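Local structure of tannase (Lactobacillus plantarum, 3WA7) at residues W11-E15 / Y26-I32; A67-P72 / G105-A111; R4-D8 / Y145-P151; I42-F48 / P80-P86. The protein catalyses the hydrolysis of galloyl ester bonds in tannins, as a tannase of the alpha/beta-hydrolase fold. All coordinates share one frame; numbering follows the deposited sequence.

All four contacts gather on one side of the chain's centre, around the early strands of the mixed alpha/beta-hydrolase sheet. Interaction 1 pairs strands 13-19 and 22-33 at one border of that sheet; interaction 4 leans the loop 80-86 on the next strand, 44-50; interaction 2 pairs the following two, 107-111 and 69-72. Centres of interactions 1 and 4, and of 2 and 4, lie about 12 Å apart. Along the chain interaction 1 closes before interaction 4 opens, and the segments of interactions 2 and 4 alternate. Interaction 3, between segment 4-8 and the loop after helix 131-145, encloses the other three. Phe7 touches Ala29, Ile32 and Val47, and Arg30 reaches Asp85, so loops and strands pack together.

Interaction 1 (W11-E15 / Y26-I32); sequences WLVPE and YYAARNI
A single carboxylate oxygen of Glu15 takes both terminal nitrogens of Arg30 in a salt bridge: OE2 lies 2.9 Å from NH2 and 3.1 Å from NH1. The carboxylate and guanidinium planes stand at 90°, with OE2 at the guanidinium edge; NH1 meets the anti lone pair of OE2, whereas NH2 comes from above the carboxylate plane. Arginine suits the place because, although its CB points away from strand 13-19, the extended chain brings the guanidinium back over Ala28 CB, while NE pairs with Asp85. Glu15 CB sits over one face of the Tyr26 ring, 3.7 Å from its centroid. An alanine in place of Glu15 would keep this CB but would probably leave Arg30 NH1 and NH2 without this carboxylate, with Asp85 at NE still holding the group. Val13 and Ala28 exchange two backbone bonds, as do Glu15 and Tyr26, the pattern of an antiparallel hairpin. On the opposite face Pro14 CA lies over the rim of the Tyr27 ring; before the strand, Leu12 CD2 meets Ala29 CB at 3.7 Å and Trp11 CE3 touches Ile32 CD1. This hairpin forms one border of the main sheet: strand 22-33 pairs onward with 44-50, and Tyr142 of helix 131-145 touches Trp11 and Ile32.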
loop_
_atom_site.group_PDB
_atom_site.type_symbol
_atom_site.label_atom_id
_atom_site.label_comp_id
_atom_site.label_asym_id
_atom_site.label_seq_id
_atom_site.Cartn_x
_atom_site.Cartn_y
_atom_site.Cartn_z
ATOM N N TRP A 11 -22.923 2.638 21.386
ATOM C CA TRP A 11 -21.901 1.601 21.474
ATOM C C TRP A 11 -20.558 2.209 21.874
ATOM O O TRP A 11 -19.648 1.494 22.291
ATOM C CB TRP A 11 -21.723 0.877 20.138
ATOM C CG TRP A 11 -22.920 0.118 19.649
ATOM C CD1 TRP A 11 -23.928 -0.418 20.403
ATOM C CD2 TRP A 11 -23.196 -0.247 18.292
ATOM N NE1 TRP A 11 -24.815 -1.096 19.595
ATOM C CE2 TRP A 11 -24.389 -1.007 18.295
ATOM C CE3 TRP A 11 -22.549 -0.007 17.071
ATOM C CZ2 TRP A 11 -24.949 -1.530 17.122
ATOM C CZ3 TRP A 11 -23.106 -0.527 15.904
ATOM C CH2 TRP A 11 -24.295 -1.280 15.941
ATOM N N LEU A 12 -20.440 3.527 21.740
ATOM C CA LEU A 12 -19.208 4.234 22.076
ATOM C C LEU A 12 -18.970 4.299 23.584
ATOM O O LEU A 12 -19.782 4.854 24.327
ATOM C CB LEU A 12 -19.242 5.654 21.499
ATOM C CG LEU A 12 -19.164 5.779 19.973
ATOM C CD1 LEU A 12 -19.441 7.220 19.566
ATOM C CD2 LEU A 12 -17.788 5.334 19.489
ATOM N N VAL A 13 -17.852 3.726 24.024
ATOM C CA VAL A 13 -17.490 3.707 25.437
ATOM C C VAL A 13 -16.187 4.477 25.667
ATOM O O VAL A 13 -15.276 4.443 24.836
ATOM C CB VAL A 13 -17.338 2.254 25.948
ATOM C CG1 VAL A 13 -18.663 1.524 25.818
ATOM C CG2 VAL A 13 -16.264 1.528 25.160
ATOM N N PRO A 14 -16.083 5.182 26.804
ATOM C CA PRO A 14 -14.895 5.971 27.144
ATOM C C PRO A 14 -13.609 5.185 27.375
ATOM O O PRO A 14 -13.610 4.116 27.987
ATOM C CB PRO A 14 -15.342 6.739 28.385
ATOM C CG PRO A 14 -16.268 5.774 29.043
ATOM C CD PRO A 14 -17.090 5.272 27.876
ATOM N N GLU A 15 -12.511 5.741 26.875
ATOM C CA GLU A 15 -11.184 5.145 26.995
ATOM C C GLU A 15 -10.173 6.284 27.031
ATOM O O GLU A 15 -10.502 7.424 26.706
ATOM C CB GLU A 15 -10.879 4.274 25.771
ATOM C CG GLU A 15 -11.816 3.095 25.566
ATOM C CD GLU A 15 -11.304 1.829 26.219
ATOM O OE1 GLU A 15 -10.765 1.914 27.339
ATOM O OE2 GLU A 15 -11.450 0.748 25.615
ATOM N N TYR A 26 -10.742 9.413 24.452
ATOM C CA TYR A 26 -11.491 9.049 23.261
ATOM C C TYR A 26 -12.577 8.039 23.597
ATOM O O TYR A 26 -12.677 7.570 24.734
ATOM C CB TYR A 26 -10.546 8.477 22.195
ATOM C CG TYR A 26 -9.851 7.190 22.584
ATOM C CD1 TYR A 26 -10.318 5.956 22.128
ATOM C CD2 TYR A 26 -8.717 7.206 23.393
ATOM C CE1 TYR A 26 -9.665 4.768 22.466
ATOM C CE2 TYR A 26 -8.059 6.023 23.736
ATOM C CZ TYR A 26 -8.539 4.810 23.269
ATOM O OH TYR A 26 -7.885 3.643 23.606
ATOM N N TYR A 27 -13.407 7.732 22.608
ATOM C CA TYR A 27 -14.471 6.757 22.778
ATOM C C TYR A 27 -14.253 5.664 21.753
ATOM O O TYR A 27 -13.733 5.924 20.671
ATOM C CB TYR A 27 -15.842 7.399 22.571
ATOM C CG TYR A 27 -16.339 8.155 23.779
ATOM C CD1 TYR A 27 -15.768 9.372 24.153
ATOM C CD2 TYR A 27 -17.374 7.643 24.560
ATOM C CE1 TYR A 27 -16.221 10.063 25.279
ATOM C CE2 TYR A 27 -17.833 8.325 25.685
ATOM C CZ TYR A 27 -17.253 9.532 26.037
ATOM O OH TYR A 27 -17.717 10.201 27.148
ATOM N N ALA A 28 -14.651 4.444 22.094
ATOM C CA ALA A 28 -14.463 3.315 21.197
ATOM C C ALA A 28 -15.703 2.442 21.045
ATOM O O ALA A 28 -16.452 2.232 21.997
ATOM C CB ALA A 28 -13.297 2.463 21.691
ATOM N N ALA A 29 -15.910 1.951 19.828
ATOM C CA ALA A 29 -17.017 1.056 19.505
ATOM C C ALA A 29 -16.314 -0.018 18.694
ATOM O O ALA A 29 -15.830 0.251 17.594
ATOM C CB ALA A 29 -18.067 1.768 18.662
ATOM N N ARG A 30 -16.247 -1.230 19.235
ATOM C CA ARG A 30 -15.521 -2.300 18.565
ATOM C C ARG A 30 -16.307 -3.503 18.070
ATOM O O ARG A 30 -17.452 -3.730 18.456
ATOM C CB ARG A 30 -14.412 -2.816 19.485
ATOM C CG ARG A 30 -13.511 -1.748 20.076
ATOM C CD ARG A 30 -12.401 -2.410 20.883
ATOM N NE ARG A 30 -11.433 -1.464 21.434
ATOM C CZ ARG A 30 -11.619 -0.730 22.527
ATOM N NH1 ARG A 30 -12.751 -0.813 23.213
ATOM N NH2 ARG A 30 -10.655 0.078 22.946
ATOM N N ASN A 31 -15.637 -4.274 17.217
ATOM C CA ASN A 31 -16.171 -5.497 16.639
ATOM C C ASN A 31 -17.543 -5.336 16.013
ATOM O O ASN A 31 -18.464 -6.114 16.274
ATOM C CB ASN A 31 -16.186 -6.595 17.702
ATOM C CG ASN A 31 -14.791 -6.941 18.189
ATOM O OD1 ASN A 31 -13.898 -7.217 17.388
ATOM N ND2 ASN A 31 -14.596 -6.925 19.501
ATOM N N ILE A 32 -17.656 -4.321 15.168
ATOM C CA ILE A 32 -18.889 -4.022 14.468
ATOM C C ILE A 32 -18.899 -4.749 13.124
ATOM O O ILE A 32 -18.036 -4.519 12.280
ATOM C CB ILE A 32 -19.017 -2.502 14.206
ATOM C CG1 ILE A 32 -19.076 -1.750 15.538
ATOM C CG2 ILE A 32 -20.253 -2.221 13.363
ATOM C CD1 ILE A 32 -18.990 -0.244 15.393
#

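Interaction 2 (A67-P72 / G105-A111); sequences APILMP and GYVVVAA
One water joins three backbone atoms where the two strands part: it donates to Pro72 O and Val109 O, both at 2.8 Å, and accepts from Ala111 N at 2.9 Å. It continues the backbone bonding where Pro72 O and Ala111 N are too far apart to bond directly. Before this point the ladder is direct. Val107 N donates a hydrogen bond to Pro68 O at 2.9 Å, Leu70 N to Val107 O, and Val109 N to Leu70 O. Pro72 has no N-H for the next rung, to Val109 O, and the water donates to that oxygen instead; Pro72 CD packs on Val108 CG1 at 3.8 Å. These parallel strands, 69-72 and 107-111, belong to a beta-alpha-beta unit whose connecting helix is 95-103, a building block of the alpha/beta-hydrolase fold; Gly105 ends that helix in a Schellman motif, its positive phi being easy for glycine. On one face of the sheet Ile69 CG2 lies alongside Val109 CG2, and Met71, present as selenomethionine through labelling and bent at its last torsion (chi3 77°), brings CE to 3.7 Å from Val109 CG1. Beta-branched valines suit extended strands, and each methyl of Val109 serves a different neighbour. Helix 131-145 adds Val143 to this face; Leu70 and Val108 meet Ala101 of helix 95-103 on the other. At the strand entrance Pro68 CD touches Tyr106 CD2, and the tyrosine hydroxyl is hydrogen-bonded to Asp465.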
loop_
_atom_site.group_PDB
_atom_site.type_symbol
_atom_site.label_atom_id
_atom_site.label_comp_id
_atom_site.label_asym_id
_atom_site.label_seq_id
_atom_site.Cartn_x
_atom_site.Cartn_y
_atom_site.Cartn_z
ATOM N N ALA A 67 -14.448 16.498 11.271
ATOM C CA ALA A 67 -13.230 15.716 11.458
ATOM C C ALA A 67 -12.967 14.710 10.344
ATOM O O ALA A 67 -13.877 14.030 9.877
ATOM C CB ALA A 67 -13.279 14.994 12.807
ATOM N N PRO A 68 -11.706 14.621 9.887
ATOM C CA PRO A 68 -11.381 13.665 8.829
ATOM C C PRO A 68 -11.561 12.271 9.419
ATOM O O PRO A 68 -11.422 12.085 10.629
ATOM C CB PRO A 68 -9.906 13.951 8.540
ATOM C CG PRO A 68 -9.739 15.382 8.931
ATOM C CD PRO A 68 -10.551 15.480 10.195
ATOM N N ILE A 69 -11.879 11.298 8.576
ATOM C CA ILE A 69 -12.026 9.929 9.045
ATOM C C ILE A 69 -10.889 9.118 8.435
ATOM O O ILE A 69 -10.904 8.794 7.247
ATOM C CB ILE A 69 -13.385 9.320 8.629
ATOM C CG1 ILE A 69 -14.525 10.120 9.268
ATOM C CG2 ILE A 69 -13.462 7.861 9.071
ATOM C CD1 ILE A 69 -15.913 9.615 8.904
ATOM N N LEU A 70 -9.885 8.825 9.254
ATOM C CA LEU A 70 -8.734 8.048 8.806
ATOM C C LEU A 70 -9.120 6.578 8.845
ATOM O O LEU A 70 -9.654 6.104 9.847
ATOM C CB LEU A 70 -7.543 8.282 9.737
ATOM C CG LEU A 70 -6.211 7.645 9.331
ATOM C CD1 LEU A 70 -5.637 8.391 8.134
ATOM C CD2 LEU A 70 -5.238 7.707 10.502
HETATM N N MSE A 71 -8.864 5.866 7.753
HETATM C CA MSE A 71 -9.190 4.449 7.690
HETATM C C MSE A 71 -7.944 3.650 7.343
HETATM O O MSE A 71 -7.690 3.333 6.181
HETATM C CB MSE A 71 -10.311 4.197 6.670
HETATM C CG MSE A 71 -11.635 4.826 7.091
HETATM SE SE MSE A 71 -13.148 4.283 6.008
HETATM C CE MSE A 71 -13.445 2.521 6.767
ATOM N N PRO A 72 -7.142 3.327 8.364
ATOM C CA PRO A 72 -5.907 2.562 8.196
ATOM C C PRO A 72 -6.201 1.072 8.159
ATOM O O PRO A 72 -7.218 0.622 8.686
ATOM C CB PRO A 72 -5.111 2.947 9.431
ATOM C CG PRO A 72 -6.189 2.989 10.487
ATOM C CD PRO A 72 -7.336 3.706 9.779
ATOM N N GLY A 105 -7.177 15.025 16.328
ATOM C CA GLY A 105 -8.573 15.338 16.078
ATOM C C GLY A 105 -9.251 14.520 14.995
ATOM O O GLY A 105 -10.364 14.838 14.574
ATOM N N TYR A 106 -8.594 13.462 14.533
ATOM C CA TYR A 106 -9.180 12.619 13.493
ATOM C C TYR A 106 -10.030 11.508 14.087
ATOM O O TYR A 106 -9.728 10.991 15.163
ATOM C CB TYR A 106 -8.094 11.936 12.656
ATOM C CG TYR A 106 -7.075 12.848 12.019
ATOM C CD1 TYR A 106 -5.851 12.340 11.591
ATOM C CD2 TYR A 106 -7.321 14.210 11.846
ATOM C CE1 TYR A 106 -4.893 13.159 11.010
ATOM C CE2 TYR A 106 -6.366 15.043 11.263
ATOM C CZ TYR A 106 -5.154 14.508 10.851
ATOM O OH TYR A 106 -4.194 15.315 10.284
ATOM N N VAL A 107 -11.100 11.153 13.386
ATOM C CA VAL A 107 -11.924 10.034 13.802
ATOM C C VAL A 107 -11.214 8.883 13.087
ATOM O O VAL A 107 -10.699 9.064 11.982
ATOM C CB VAL A 107 -13.375 10.164 13.291
ATOM C CG1 VAL A 107 -14.085 8.810 13.353
ATOM C CG2 VAL A 107 -14.127 11.170 14.153
ATOM N N VAL A 108 -11.154 7.716 13.715
ATOM C CA VAL A 108 -10.484 6.581 13.095
ATOM C C VAL A 108 -11.385 5.360 13.009
ATOM O O VAL A 108 -11.968 4.927 14.004
ATOM C CB VAL A 108 -9.199 6.180 13.872
ATOM C CG1 VAL A 108 -8.516 4.994 13.181
ATOM C CG2 VAL A 108 -8.246 7.364 13.962
ATOM N N VAL A 109 -11.521 4.823 11.803
ATOM C CA VAL A 109 -12.312 3.618 11.607
ATOM C C VAL A 109 -11.320 2.598 11.064
ATOM O O VAL A 109 -10.825 2.724 9.943
ATOM C CB VAL A 109 -13.470 3.842 10.610
ATOM C CG1 VAL A 109 -14.212 2.527 10.368
ATOM C CG2 VAL A 109 -14.437 4.879 11.176
ATOM N N ALA A 110 -11.003 1.607 11.892
ATOM C CA ALA A 110 -10.048 0.568 11.530
ATOM C C ALA A 110 -10.788 -0.728 11.245
ATOM O O ALA A 110 -11.282 -1.386 12.159
ATOM C CB ALA A 110 -9.051 0.369 12.663
ATOM N N ALA A 111 -10.850 -1.092 9.969
ATOM C CA ALA A 111 -11.560 -2.298 9.566
ATOM C C ALA A 111 -10.670 -3.522 9.381
ATOM O O ALA A 111 -9.530 -3.415 8.928
ATOM C CB ALA A 111 -12.338 -2.026 8.280
HETATM O O HOH W 1 -9.957 0.874 7.997
HETATM O O HOH W 2 -7.380 -1.953 10.753
#

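Interaction 3 (R4-D8 / Y145-P151); sequences RLIFD and YNQGRLP
Leu150 CD2 stands over the centre of one face of the Phe7 ring, 3.4 Å from the centroid, a CH-pi contact, while Arg149 O lies at the ring's edge. The Arg149 guanidinium carries Ile6 CD1 over one face, 3.3 Å from NH2, and has Asn146 OD1 at its edge. Leu5 O lies at the edge of the Tyr145 ring. Here the N-terminal segment crosses the loop leading from helix 131-145 to strand 157-160 of the alpha/beta-hydrolase sheet. Asn146, the first residue beyond that helix, uses both ends of its amide to hold the segment: ND2 donates to Leu5 O at 3.0 Å, and OD1 accepts Phe7 N at 2.8 Å in a nearly straight bond, 176° at the hydrogen, from above the carbonyl plane. ND2 also bonds Tyr142 O in the helix, which helps fix the amide. Asparagine suits this place, offering donor and acceptor to a bare loop backbone. The same OD1 takes Arg149 NE at 2.7 Å in the carbonyl plane, and the bend in Arg149 (chi3 -76°) turns its guanidinium back to this oxygen.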
loop_
_atom_site.group_PDB
_atom_site.type_symbol
_atom_site.label_atom_id
_atom_site.label_comp_id
_atom_site.label_asym_id
_atom_site.label_seq_id
_atom_site.Cartn_x
_atom_site.Cartn_y
_atom_site.Cartn_z
ATOM N N ARG A 4 -30.452 -3.180 8.365
ATOM C CA ARG A 4 -29.495 -3.143 9.508
ATOM C C ARG A 4 -28.274 -2.292 9.165
ATOM O O ARG A 4 -28.375 -1.333 8.401
ATOM C CB ARG A 4 -29.056 -4.565 9.867
ATOM C CG ARG A 4 -28.309 -5.281 8.757
ATOM C CD ARG A 4 -28.134 -6.756 9.066
ATOM N NE ARG A 4 -29.413 -7.459 9.092
ATOM C CZ ARG A 4 -29.537 -8.778 9.204
ATOM N NH1 ARG A 4 -28.457 -9.542 9.303
ATOM N NH2 ARG A 4 -30.742 -9.335 9.215
ATOM N N LEU A 5 -27.126 -2.651 9.731
ATOM C CA LEU A 5 -25.886 -1.916 9.499
ATOM C C LEU A 5 -26.023 -0.458 9.921
ATOM O O LEU A 5 -25.399 0.433 9.347
ATOM C CB LEU A 5 -25.477 -1.996 8.026
ATOM C CG LEU A 5 -25.229 -3.409 7.493
ATOM C CD1 LEU A 5 -24.720 -3.327 6.059
ATOM C CD2 LEU A 5 -24.210 -4.126 8.377
ATOM N N ILE A 6 -26.854 -0.223 10.929
ATOM C CA ILE A 6 -27.058 1.118 11.449
ATOM C C ILE A 6 -26.149 1.311 12.654
ATOM O O ILE A 6 -26.258 0.587 13.646
ATOM C CB ILE A 6 -28.520 1.337 11.897
ATOM C CG1 ILE A 6 -29.453 1.258 10.689
ATOM C CG2 ILE A 6 -28.655 2.678 12.604
ATOM C CD1 ILE A 6 -29.184 2.308 9.631
ATOM N N PHE A 7 -25.244 2.277 12.561
ATOM C CA PHE A 7 -24.331 2.551 13.659
ATOM C C PHE A 7 -25.095 3.192 14.810
ATOM O O PHE A 7 -25.892 4.109 14.603
ATOM C CB PHE A 7 -23.219 3.498 13.213
ATOM C CG PHE A 7 -22.245 3.834 14.306
ATOM C CD1 PHE A 7 -21.284 2.913 14.703
ATOM C CD2 PHE A 7 -22.311 5.061 14.960
ATOM C CE1 PHE A 7 -20.399 3.208 15.739
ATOM C CE2 PHE A 7 -21.434 5.364 15.997
ATOM C CZ PHE A 7 -20.475 4.436 16.387
ATOM N N ASP A 8 -24.839 2.703 16.019
ATOM C CA ASP A 8 -25.483 3.214 17.225
ATOM C C ASP A 8 -24.417 3.905 18.074
ATOM O O ASP A 8 -23.494 3.257 18.569
ATOM C CB ASP A 8 -26.096 2.059 18.019
ATOM C CG ASP A 8 -26.957 2.536 19.175
ATOM O OD1 ASP A 8 -26.668 3.613 19.737
ATOM O OD2 ASP A 8 -27.917 1.824 19.525
ATOM N N TYR A 145 -22.606 5.171 4.747
ATOM C CA TYR A 145 -24.029 4.894 4.941
ATOM C C TYR A 145 -24.463 5.478 6.277
ATOM O O TYR A 145 -25.620 5.870 6.460
ATOM C CB TYR A 145 -24.272 3.379 4.945
ATOM C CG TYR A 145 -25.707 2.961 5.195
ATOM C CD1 TYR A 145 -26.734 3.381 4.350
ATOM C CD2 TYR A 145 -26.033 2.114 6.257
ATOM C CE1 TYR A 145 -28.053 2.966 4.553
ATOM C CE2 TYR A 145 -27.349 1.694 6.470
ATOM C CZ TYR A 145 -28.352 2.124 5.612
ATOM O OH TYR A 145 -29.651 1.703 5.805
ATOM N N ASN A 146 -23.517 5.540 7.207
ATOM C CA ASN A 146 -23.794 6.044 8.542
ATOM C C ASN A 146 -23.387 7.486 8.804
ATOM O O ASN A 146 -23.104 7.863 9.938
ATOM C CB ASN A 146 -23.165 5.108 9.574
ATOM C CG ASN A 146 -23.991 3.853 9.782
ATOM O OD1 ASN A 146 -25.103 3.916 10.308
ATOM N ND2 ASN A 146 -23.461 2.712 9.360
ATOM N N GLN A 147 -23.360 8.293 7.749
ATOM C CA GLN A 147 -23.030 9.704 7.896
ATOM C C GLN A 147 -24.003 10.274 8.927
ATOM O O GLN A 147 -25.188 9.942 8.913
ATOM C CB GLN A 147 -23.221 10.428 6.564
ATOM C CG GLN A 147 -23.017 11.933 6.632
ATOM C CD GLN A 147 -23.284 12.607 5.299
ATOM O OE1 GLN A 147 -24.361 12.459 4.725
ATOM N NE2 GLN A 147 -22.304 13.354 4.802
ATOM N N GLY A 148 -23.503 11.123 9.817
ATOM C CA GLY A 148 -24.357 11.713 10.833
ATOM C C GLY A 148 -24.388 10.885 12.103
ATOM O O GLY A 148 -24.195 11.408 13.202
ATOM N N ARG A 149 -24.636 9.589 11.959
ATOM C CA ARG A 149 -24.680 8.699 13.109
ATOM C C ARG A 149 -23.265 8.483 13.625
ATOM O O ARG A 149 -23.028 8.462 14.833
ATOM C CB ARG A 149 -25.336 7.373 12.720
ATOM C CG ARG A 149 -26.830 7.510 12.434
ATOM C CD ARG A 149 -27.501 6.156 12.322
ATOM N NE ARG A 149 -27.219 5.497 11.052
ATOM C CZ ARG A 149 -27.869 5.748 9.921
ATOM N NH1 ARG A 149 -28.846 6.647 9.898
ATOM N NH2 ARG A 149 -27.545 5.097 8.813
ATOM N N LEU A 150 -22.323 8.338 12.698
ATOM C CA LEU A 150 -20.917 8.166 13.043
ATOM C C LEU A 150 -20.257 9.539 13.145
ATOM O O LEU A 150 -20.490 10.405 12.305
ATOM C CB LEU A 150 -20.192 7.376 11.951
ATOM C CG LEU A 150 -20.126 5.854 12.014
ATOM C CD1 LEU A 150 -19.624 5.313 10.679
ATOM C CD2 LEU A 150 -19.200 5.436 13.145
ATOM N N PRO A 151 -19.453 9.771 14.192
ATOM C CA PRO A 151 -18.805 11.082 14.284
ATOM C C PRO A 151 -17.827 11.219 13.111
ATOM O O PRO A 151 -17.334 10.214 12.599
ATOM C CB PRO A 151 -18.086 11.013 15.626
ATOM C CG PRO A 151 -19.001 10.149 16.446
ATOM C CD PRO A 151 -19.344 9.037 15.466
#

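Interaction 4 (I42-F48 / P80-P86); sequences IQVLNVF and PGPADDP
Ile42 runs toward the loop 80-82: CB points toward it, CG1 comes near Pro82 CA, and CD1 ends 3.6 Å from Pro80 CB and equally close to Gly81 C. With CG1 anti to the backbone N (chi1 -164°) and CD1 continuing the extended line (chi2 172°), the branch reaches the loop. Behind it a water bridges Ile42 O and Ala83 N. The loop, which follows strand 69-72, thus packs on strand 44-50, antiparallel to its sheet neighbours 22-33 and 107-111. Asn46 ND2 donates to Asp84 O at 2.9 Å, nearly straight at 171°; the oxygen lies in the amide plane, though the donor stands above that of the carbonyl. Asn46 OD1 is taken by Asn31 N. Phe48 carries Pro86 CD over the centre of one ring face, 3.4 Å from the centroid, with Asp84 O and Asp85 OD2, the oxygen paired with Arg30, at its edge. A serine in place of Phe48 would probably leave Pro86 without its ring partner and open a gap beside the loop. Asp84 bonds Asn94 N and Thr93 OG1, just before helix 95-103. Apolar packing joins a hydrogen bond from a buried side-chain amide; the ring's positively polarised C-H edge probably suits the two oxygens, and its electron-rich face the proline CH.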
loop_
_atom_site.group_PDB
_atom_site.type_symbol
_atom_site.label_atom_id
_atom_site.label_comp_id
_atom_site.label_asym_id
_atom_site.label_seq_id
_atom_site.Cartn_x
_atom_site.Cartn_y
_atom_site.Cartn_z
ATOM N N ILE A 42 -12.971 -12.060 10.735
ATOM C CA ILE A 42 -12.158 -10.854 10.633
ATOM C C ILE A 42 -12.924 -9.657 10.064
ATOM O O ILE A 42 -12.485 -8.513 10.204
ATOM C CB ILE A 42 -10.902 -11.119 9.765
ATOM C CG1 ILE A 42 -9.871 -10.011 9.992
ATOM C CG2 ILE A 42 -11.291 -11.208 8.290
ATOM C CD1 ILE A 42 -8.527 -10.282 9.339
ATOM N N GLN A 43 -14.074 -9.917 9.444
ATOM C CA GLN A 43 -14.877 -8.856 8.843
ATOM C C GLN A 43 -15.679 -8.009 9.831
ATOM O O GLN A 43 -16.912 -8.035 9.841
ATOM C CB GLN A 43 -15.816 -9.439 7.779
ATOM C CG GLN A 43 -15.094 -10.014 6.566
ATOM C CD GLN A 43 -16.047 -10.618 5.556
ATOM O OE1 GLN A 43 -16.743 -11.591 5.848
ATOM N NE2 GLN A 43 -16.091 -10.039 4.362
ATOM N N VAL A 44 -14.961 -7.260 10.659
ATOM C CA VAL A 44 -15.563 -6.360 11.634
ATOM C C VAL A 44 -14.696 -5.112 11.635
ATOM O O VAL A 44 -13.571 -5.133 11.130
ATOM C CB VAL A 44 -15.583 -6.954 13.069
ATOM C CG1 VAL A 44 -16.499 -8.168 13.118
ATOM C CG2 VAL A 44 -14.171 -7.319 13.515
ATOM N N LEU A 45 -15.217 -4.018 12.170
ATOM C CA LEU A 45 -14.437 -2.791 12.226
ATOM C C LEU A 45 -14.555 -2.148 13.598
ATOM O O LEU A 45 -15.486 -2.444 14.357
ATOM C CB LEU A 45 -14.879 -1.817 11.117
ATOM C CG LEU A 45 -16.328 -1.326 11.005
ATOM C CD1 LEU A 45 -16.624 -0.299 12.088
ATOM C CD2 LEU A 45 -16.542 -0.694 9.635
ATOM N N ASN A 46 -13.581 -1.302 13.923
ATOM C CA ASN A 46 -13.554 -0.591 15.192
ATOM C C ASN A 46 -13.614 0.903 14.908
ATOM O O ASN A 46 -13.010 1.384 13.948
ATOM C CB ASN A 46 -12.268 -0.889 15.970
ATOM C CG ASN A 46 -12.128 -2.347 16.341
ATOM O OD1 ASN A 46 -13.117 -3.049 16.551
ATOM N ND2 ASN A 46 -10.886 -2.809 16.454
ATOM N N VAL A 47 -14.337 1.629 15.754
ATOM C CA VAL A 47 -14.484 3.070 15.609
ATOM C C VAL A 47 -13.907 3.779 16.832
ATOM O O VAL A 47 -14.238 3.436 17.965
ATOM C CB VAL A 47 -15.971 3.459 15.477
ATOM C CG1 VAL A 47 -16.111 4.965 15.344
ATOM C CG2 VAL A 47 -16.579 2.760 14.275
ATOM N N PHE A 48 -13.044 4.763 16.595
ATOM C CA PHE A 48 -12.435 5.521 17.682
ATOM C C PHE A 48 -12.674 7.007 17.446
ATOM O O PHE A 48 -12.395 7.532 16.367
ATOM C CB PHE A 48 -10.946 5.201 17.775
ATOM C CG PHE A 48 -10.670 3.734 17.911
ATOM C CD1 PHE A 48 -10.281 2.981 16.808
ATOM C CD2 PHE A 48 -10.862 3.093 19.130
ATOM C CE1 PHE A 48 -10.090 1.607 16.915
ATOM C CE2 PHE A 48 -10.673 1.714 19.249
ATOM C CZ PHE A 48 -10.286 0.971 18.137
ATOM N N PRO A 80 -4.381 -11.582 5.882
ATOM C CA PRO A 80 -5.479 -10.915 6.586
ATOM C C PRO A 80 -4.948 -9.782 7.461
ATOM O O PRO A 80 -3.861 -9.891 8.028
ATOM C CB PRO A 80 -6.090 -12.039 7.424
ATOM C CG PRO A 80 -5.765 -13.271 6.647
ATOM C CD PRO A 80 -4.356 -13.024 6.189
ATOM N N GLY A 81 -5.718 -8.702 7.559
ATOM C CA GLY A 81 -5.331 -7.564 8.378
ATOM C C GLY A 81 -6.410 -7.321 9.417
ATOM O O GLY A 81 -7.462 -6.765 9.101
ATOM N N PRO A 82 -6.182 -7.731 10.671
ATOM C CA PRO A 82 -7.177 -7.539 11.731
ATOM C C PRO A 82 -7.486 -6.078 12.039
ATOM O O PRO A 82 -6.657 -5.197 11.807
ATOM C CB PRO A 82 -6.555 -8.271 12.920
ATOM C CG PRO A 82 -5.090 -8.119 12.685
ATOM C CD PRO A 82 -4.971 -8.382 11.198
ATOM N N ALA A 83 -8.692 -5.832 12.548
ATOM C CA ALA A 83 -9.114 -4.478 12.906
ATOM C C ALA A 83 -8.142 -3.950 13.956
ATOM O O ALA A 83 -7.893 -4.609 14.966
ATOM C CB ALA A 83 -10.539 -4.503 13.464
ATOM N N ASP A 84 -7.603 -2.757 13.722
ATOM C CA ASP A 84 -6.628 -2.166 14.634
ATOM C C ASP A 84 -7.266 -1.485 15.846
ATOM O O ASP A 84 -8.481 -1.302 15.906
ATOM C CB ASP A 84 -5.754 -1.156 13.882
ATOM C CG ASP A 84 -4.298 -1.196 14.327
ATOM O OD1 ASP A 84 -4.007 -1.771 15.397
ATOM O OD2 ASP A 84 -3.441 -0.643 13.608
ATOM N N ASP A 85 -6.426 -1.092 16.799
ATOM C CA ASP A 85 -6.897 -0.463 18.027
ATOM C C ASP A 85 -5.743 0.371 18.584
ATOM O O ASP A 85 -4.590 -0.051 18.512
ATOM C CB ASP A 85 -7.277 -1.568 19.019
ATOM C CG ASP A 85 -8.016 -1.053 20.235
ATOM O OD1 ASP A 85 -7.460 -0.217 20.975
ATOM O OD2 ASP A 85 -9.158 -1.507 20.454
ATOM N N PRO A 86 -6.031 1.565 19.131
ATOM C CA PRO A 86 -4.928 2.369 19.669
ATOM C C PRO A 86 -4.250 1.705 20.869
ATOM O O PRO A 86 -3.159 2.106 21.271
ATOM C CB PRO A 86 -5.603 3.694 20.030
ATOM C CG PRO A 86 -7.007 3.286 20.360
ATOM C CD PRO A 86 -7.317 2.272 19.275
HETATM O O HOH W 3 -10.706 -7.919 12.584
#